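Local coordinates for C2 domain protein (Scophthalmus maximus, PDB 3W57) that binds calcium ions through a C2 domain and may have wide pore channel activity, at residues D43-V48 and E87-D92; L24-L29 and E71-F76. All blocks are in the same frame, centred on the assembly; numbering follows the deposited sequence.

In the fold
Both contacts join antiparallel neighbours in the two four-stranded sheets of the C2 sandwich, one contact in each sheet. Contact 1 pairs the inner strands 44-50 and 83-90 and is mostly buried; it runs out into the calcium site, so its chemistry passes from a histidine-carboxylate bond and CH-pi packing to acidic oxygens shared between metal ions. Contact 2 pairs strand 22-32 with the edge strand 73-78, away from the calcium ions, and is partly buried: leucines and Phe73 face inward, while a salt bridge lies on the outer side. The two meet in the core, where Val48 packs on Leu26 and Phe73, and Val46 on Leu29.

Contact 1 of 2, residues D43-V48 and E87-D92; sequences DGYVKV and EVHDED. With CA (calcium ion), chain C; CA (calcium ion), chain D; CA (calcium ion), chain E.
Lys47 and Glu87 form an antiparallel hydrogen-bonded pair, with Lys47 N 2.8 Å from Glu87 O, and the lysine side chain then crosses His89, its diagonal neighbour on the same face of the sheet, at about a right angle. Its CB lies near the CB and OE1 of Glu87. CG comes next to His89 CD2, and CD touches both His89 NE2 and Glu87 OE1, which lie on the same side of it. CE lies over the imidazole face in a CH-pi contact, 3.8 Å from the ring centroid. NZ goes beyond, bridged to Glu87 OE1 by a water; a long aliphatic chain with a charged end suits this half-exposed place. His89 NE2 donates in its ring plane to Glu87 OE1 at 2.9 Å, which fixes the ring's rotation, while Arg85 holds OE2. Tyr45 has CG between its backbone N and carbonyl carbon (chi1 68°), which lays one ring face over His89 CB, with Tyr45 CZ 3.4 Å from His89 CB; its hydroxyl bonds Asp96. On the other sheet face Val46 and Val88 point into the core.

Where strand 44-50 begins and strand 83-90 ends, Asp43 N donates to Asp90 OD1 at 2.9 Å, positioning a carboxylate that also grips the central calcium with both oxygens. Asp43 OD2 binds that ion at 2.5 Å and shares itself with a second calcium, as Asp90 OD2 does with a third. Aspartate suits these places, its short side chain holding a carboxylate that can bridge neighbouring ions. Glu91 O, Asp92 and Asp37 complete the protein ligands of the central ion, in the multi-calcium, aspartate-rich loop site characteristic of calcium-binding C2 domains.

Contact 2 of 2, residues L24-L29 and E71-F76; sequences LRLYNL and EEFSHF
Extended torsions carry Arg25 to Glu72: with chi1 at 180° and the chain straight from CG to NE, the guanidinium reaches diagonally past Ser74 to the carboxylate. Glu72 for its part places CG between its own backbone N and carbonyl carbon (chi1 62°), then runs straight to its acid group. The two meet side-on. Arg25 NE donates to Glu72 OE1 at 2.9 Å and Arg25 NH2 to Glu72 OE2 at 3.0 Å, both bonds nearly straight. The acceptors lie in the guanidinium plane, but the nitrogens approach from above the carboxylate plane, the two planes being 45° apart. Two bonds, one to each oxygen, hold both groups against turning. One guanidinium face rests on the Tyr27 ring, with Arg25 NH1 3.3 Å above the ring plane; an aromatic residue suits this place by giving the cation a flat floor. Tyr27 CB also touches Glu72 CB at 3.9 Å, and the phenol hydroxyl bonds Thr128.

On the opposite face Leu26 and Phe73, a hydrogen-bonded pair, lie side by side, Leu26 CD1 4.0 Å from Phe73 CD2. Leu29 crosses Phe73 at about a right angle, its CD1 3.9 Å from Phe73 CE2. Branched leucines and a flat phenyl ring suit this buried side. Backbone bonds tie Leu24 to His75 and Leu26 to Phe73 in both directions; beyond them, two waters join Glu71 O to the backbone N atoms of Asn28 and Leu29.

Strand 22-32 lies between 73-78 and 122-130, bonded to the latter at Thr128 and Met126. Across the sandwich, strand 44-50 receives Leu26 and Phe73 on Val48, and Leu24 and His75 on Cys50.

Contact 1 of 2, residues D43-V48 and E87-D92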
# COMPACT_ATOMS: atom_id res chain seq x y z
N ASP A 43 1.06 5.77 -12.95
CA ASP A 43 2.28 6.08 -12.22
C ASP A 43 2.03 5.89 -10.73
O ASP A 43 1.85 6.85 -9.98
CB ASP A 43 2.66 7.52 -12.55
CG ASP A 43 2.55 7.79 -14.03
OD1 ASP A 43 3.39 7.24 -14.76
OD2 ASP A 43 1.60 8.48 -14.47
N GLY A 44 2.01 4.63 -10.31
CA GLY A 44 1.52 4.29 -8.99
C GLY A 44 2.49 4.51 -7.84
O GLY A 44 3.71 4.39 -7.99
N TYR A 45 1.93 4.82 -6.68
CA TYR A 45 2.67 4.79 -5.41
C TYR A 45 1.69 4.40 -4.31
O TYR A 45 0.47 4.46 -4.51
CB TYR A 45 3.37 6.13 -5.11
CG TYR A 45 2.47 7.32 -4.81
CD1 TYR A 45 2.18 7.68 -3.51
CD2 TYR A 45 1.92 8.07 -5.85
CE1 TYR A 45 1.36 8.80 -3.24
CE2 TYR A 45 1.10 9.18 -5.60
CZ TYR A 45 0.83 9.53 -4.29
OH TYR A 45 0.04 10.64 -4.02
N VAL A 46 2.22 3.97 -3.17
CA VAL A 46 1.36 3.52 -2.08
C VAL A 46 1.64 4.36 -0.84
O VAL A 46 2.79 4.57 -0.48
CB VAL A 46 1.61 2.03 -1.74
CG1 VAL A 46 0.68 1.58 -0.63
CG2 VAL A 46 1.44 1.16 -2.98
N LYS A 47 0.58 4.84 -0.19
CA LYS A 47 0.71 5.51 1.11
C LYS A 47 0.28 4.52 2.18
O LYS A 47 -0.67 3.77 1.97
CB LYS A 47 -0.18 6.74 1.21
CG LYS A 47 0.05 7.83 0.18
CD LYS A 47 -0.79 9.06 0.59
CE LYS A 47 -0.83 10.13 -0.49
NZ LYS A 47 -1.68 11.29 -0.04
N VAL A 48 0.97 4.54 3.32
CA VAL A 48 0.80 3.52 4.36
C VAL A 48 0.47 4.16 5.71
O VAL A 48 1.16 5.08 6.15
CB VAL A 48 2.08 2.69 4.53
CG1 VAL A 48 1.89 1.62 5.59
CG2 VAL A 48 2.50 2.07 3.19
N GLU A 87 -3.11 2.88 0.66
CA GLU A 87 -3.75 3.69 -0.38
C GLU A 87 -2.91 3.64 -1.65
O GLU A 87 -1.73 4.00 -1.62
CB GLU A 87 -3.88 5.15 0.08
CG GLU A 87 -4.71 5.36 1.34
CD GLU A 87 -4.82 6.83 1.71
OE1 GLU A 87 -4.13 7.65 1.07
OE2 GLU A 87 -5.59 7.16 2.64
N VAL A 88 -3.50 3.20 -2.75
CA VAL A 88 -2.79 3.19 -4.01
C VAL A 88 -3.20 4.40 -4.83
O VAL A 88 -4.38 4.55 -5.19
CB VAL A 88 -3.07 1.91 -4.82
CG1 VAL A 88 -2.28 1.91 -6.12
CG2 VAL A 88 -2.72 0.70 -3.97
N HIS A 89 -2.23 5.28 -5.11
CA HIS A 89 -2.51 6.52 -5.84
C HIS A 89 -1.77 6.52 -7.17
O HIS A 89 -0.73 5.88 -7.30
CB HIS A 89 -2.00 7.74 -5.07
CG HIS A 89 -2.67 7.97 -3.75
ND1 HIS A 89 -3.54 9.01 -3.53
CD2 HIS A 89 -2.54 7.33 -2.56
CE1 HIS A 89 -3.94 8.99 -2.27
NE2 HIS A 89 -3.36 7.97 -1.66
N ASP A 90 -2.31 7.27 -8.13
CA ASP A 90 -1.58 7.62 -9.35
C ASP A 90 -1.02 9.03 -9.20
O ASP A 90 -1.79 9.97 -8.93
CB ASP A 90 -2.52 7.60 -10.54
CG ASP A 90 -1.90 8.22 -11.78
OD1 ASP A 90 -0.81 7.79 -12.18
OD2 ASP A 90 -2.47 9.19 -12.33
N GLU A 91 0.29 9.20 -9.38
CA GLU A 91 0.85 10.54 -9.39
C GLU A 91 0.50 11.27 -10.69
O GLU A 91 0.67 10.72 -11.78
CB GLU A 91 2.38 10.50 -9.24
CG GLU A 91 2.99 11.88 -9.07
CD GLU A 91 4.51 11.89 -9.20
OE1 GLU A 91 5.18 12.27 -8.22
OE2 GLU A 91 5.02 11.54 -10.29
N ASP A 92 0.01 12.49 -10.56
CA ASP A 92 -0.25 13.37 -11.70
C ASP A 92 0.27 14.77 -11.42
O ASP A 92 0.62 15.10 -10.27
CB ASP A 92 -1.74 13.46 -11.96
CG ASP A 92 -2.26 12.36 -12.84
OD1 ASP A 92 -1.55 11.89 -13.76
OD2 ASP A 92 -3.42 11.99 -12.62
CA CA C . -0.33 9.77 -13.68
CA CA D . -4.66 10.08 -13.23
CA CA E . 2.31 7.84 -16.88
O HOH W 1 -4.24 10.35 1.27
O HOH W 2 1.12 11.32 -15.14
O HOH W 3 -5.46 7.92 -12.28
O HOH W 4 -6.72 9.41 -14.52
O HOH W 5 -5.58 12.07 -14.63
O HOH W 6 3.44 10.00 -16.56

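Contact 2 of 2, residues L24-L29 and E71-F76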
# COMPACT_ATOMS: atom_id res chain seq x y z
N LEU A 24 5.45 -3.42 13.76
CA LEU A 24 4.84 -3.77 12.49
C LEU A 24 5.82 -3.53 11.35
O LEU A 24 6.49 -2.51 11.29
CB LEU A 24 3.56 -2.95 12.27
CG LEU A 24 2.89 -3.05 10.89
CD1 LEU A 24 2.23 -4.41 10.68
CD2 LEU A 24 1.88 -1.95 10.69
N ARG A 25 5.90 -4.49 10.43
CA ARG A 25 6.72 -4.33 9.25
C ARG A 25 5.85 -4.64 8.05
O ARG A 25 5.24 -5.70 8.01
CB ARG A 25 7.91 -5.28 9.27
CG ARG A 25 8.80 -5.15 8.06
CD ARG A 25 9.92 -6.18 8.09
NE ARG A 25 10.67 -6.16 6.84
CZ ARG A 25 10.88 -7.24 6.09
NH1 ARG A 25 10.41 -8.41 6.48
NH2 ARG A 25 11.58 -7.14 4.95
N LEU A 26 5.77 -3.70 7.11
CA LEU A 26 4.89 -3.83 5.94
C LEU A 26 5.79 -3.84 4.70
O LEU A 26 6.60 -2.95 4.52
CB LEU A 26 3.92 -2.64 5.90
CG LEU A 26 2.81 -2.52 4.84
CD1 LEU A 26 3.33 -1.97 3.52
CD2 LEU A 26 2.10 -3.86 4.61
N TYR A 27 5.65 -4.87 3.87
CA TYR A 27 6.63 -5.08 2.80
C TYR A 27 6.07 -5.85 1.61
O TYR A 27 4.93 -6.31 1.63
CB TYR A 27 7.89 -5.76 3.35
CG TYR A 27 7.67 -7.04 4.14
CD1 TYR A 27 8.07 -8.28 3.63
CD2 TYR A 27 7.10 -7.02 5.41
CE1 TYR A 27 7.90 -9.45 4.35
CE2 TYR A 27 6.93 -8.19 6.15
CZ TYR A 27 7.33 -9.40 5.61
OH TYR A 27 7.16 -10.56 6.34
N ASN A 28 6.88 -5.97 0.56
CA ASN A 28 6.48 -6.71 -0.65
C ASN A 28 5.21 -6.21 -1.32
O ASN A 28 4.37 -7.00 -1.75
CB ASN A 28 6.43 -8.22 -0.40
CG ASN A 28 7.81 -8.80 -0.20
OD1 ASN A 28 8.80 -8.08 -0.30
ND2 ASN A 28 7.88 -10.09 0.08
N LEU A 29 5.08 -4.89 -1.40
CA LEU A 29 3.96 -4.27 -2.14
C LEU A 29 4.08 -4.48 -3.63
O LEU A 29 5.14 -4.29 -4.23
CB LEU A 29 3.88 -2.76 -1.86
CG LEU A 29 3.53 -2.39 -0.41
CD1 LEU A 29 4.02 -0.97 -0.13
CD2 LEU A 29 2.04 -2.51 -0.15
N GLU A 71 10.44 -0.65 -1.45
CA GLU A 71 10.35 0.00 -0.14
C GLU A 71 9.67 -0.86 0.92
O GLU A 71 8.82 -1.70 0.61
CB GLU A 71 9.62 1.35 -0.24
CG GLU A 71 10.38 2.44 -0.97
CD GLU A 71 10.09 2.47 -2.45
OE1 GLU A 71 9.51 1.50 -2.98
OE2 GLU A 71 10.44 3.47 -3.08
N GLU A 72 10.07 -0.68 2.18
CA GLU A 72 9.30 -1.25 3.27
C GLU A 72 9.06 -0.22 4.38
O GLU A 72 9.70 0.83 4.43
CB GLU A 72 9.98 -2.49 3.83
CG GLU A 72 11.34 -2.24 4.39
CD GLU A 72 11.93 -3.51 4.97
OE1 GLU A 72 11.94 -3.64 6.21
OE2 GLU A 72 12.35 -4.38 4.18
N PHE A 73 8.11 -0.53 5.25
CA PHE A 73 7.68 0.43 6.26
C PHE A 73 7.61 -0.25 7.61
O PHE A 73 7.13 -1.38 7.72
CB PHE A 73 6.34 1.04 5.86
CG PHE A 73 6.36 1.65 4.49
CD1 PHE A 73 6.59 3.01 4.32
CD2 PHE A 73 6.22 0.85 3.36
CE1 PHE A 73 6.64 3.56 3.03
CE2 PHE A 73 6.28 1.39 2.08
CZ PHE A 73 6.49 2.74 1.92
N SER A 74 8.15 0.42 8.62
CA SER A 74 8.11 -0.07 9.98
C SER A 74 7.39 0.89 10.93
O SER A 74 7.40 2.11 10.74
CB SER A 74 9.52 -0.34 10.49
OG SER A 74 10.01 -1.55 9.95
N HIS A 75 6.76 0.33 11.95
CA HIS A 75 6.12 1.13 12.98
C HIS A 75 6.38 0.41 14.28
O HIS A 75 5.90 -0.71 14.47
CB HIS A 75 4.62 1.20 12.69
CG HIS A 75 3.84 2.02 13.65
ND1 HIS A 75 4.27 3.25 14.11
CD2 HIS A 75 2.63 1.81 14.22
CE1 HIS A 75 3.36 3.75 14.93
NE2 HIS A 75 2.36 2.90 15.02
N PHE A 76 7.15 1.03 15.17
CA PHE A 76 7.59 0.33 16.37
C PHE A 76 6.66 0.54 17.55
O PHE A 76 6.96 0.10 18.66
CB PHE A 76 9.00 0.76 16.76
CG PHE A 76 9.99 0.64 15.65
CD1 PHE A 76 10.28 -0.59 15.10
CD2 PHE A 76 10.63 1.77 15.15
CE1 PHE A 76 11.18 -0.71 14.06
CE2 PHE A 76 11.54 1.66 14.11
CZ PHE A 76 11.81 0.41 13.57
O HOH W 7 9.46 -4.51 0.33
O HOH W 8 7.05 -2.88 -1.07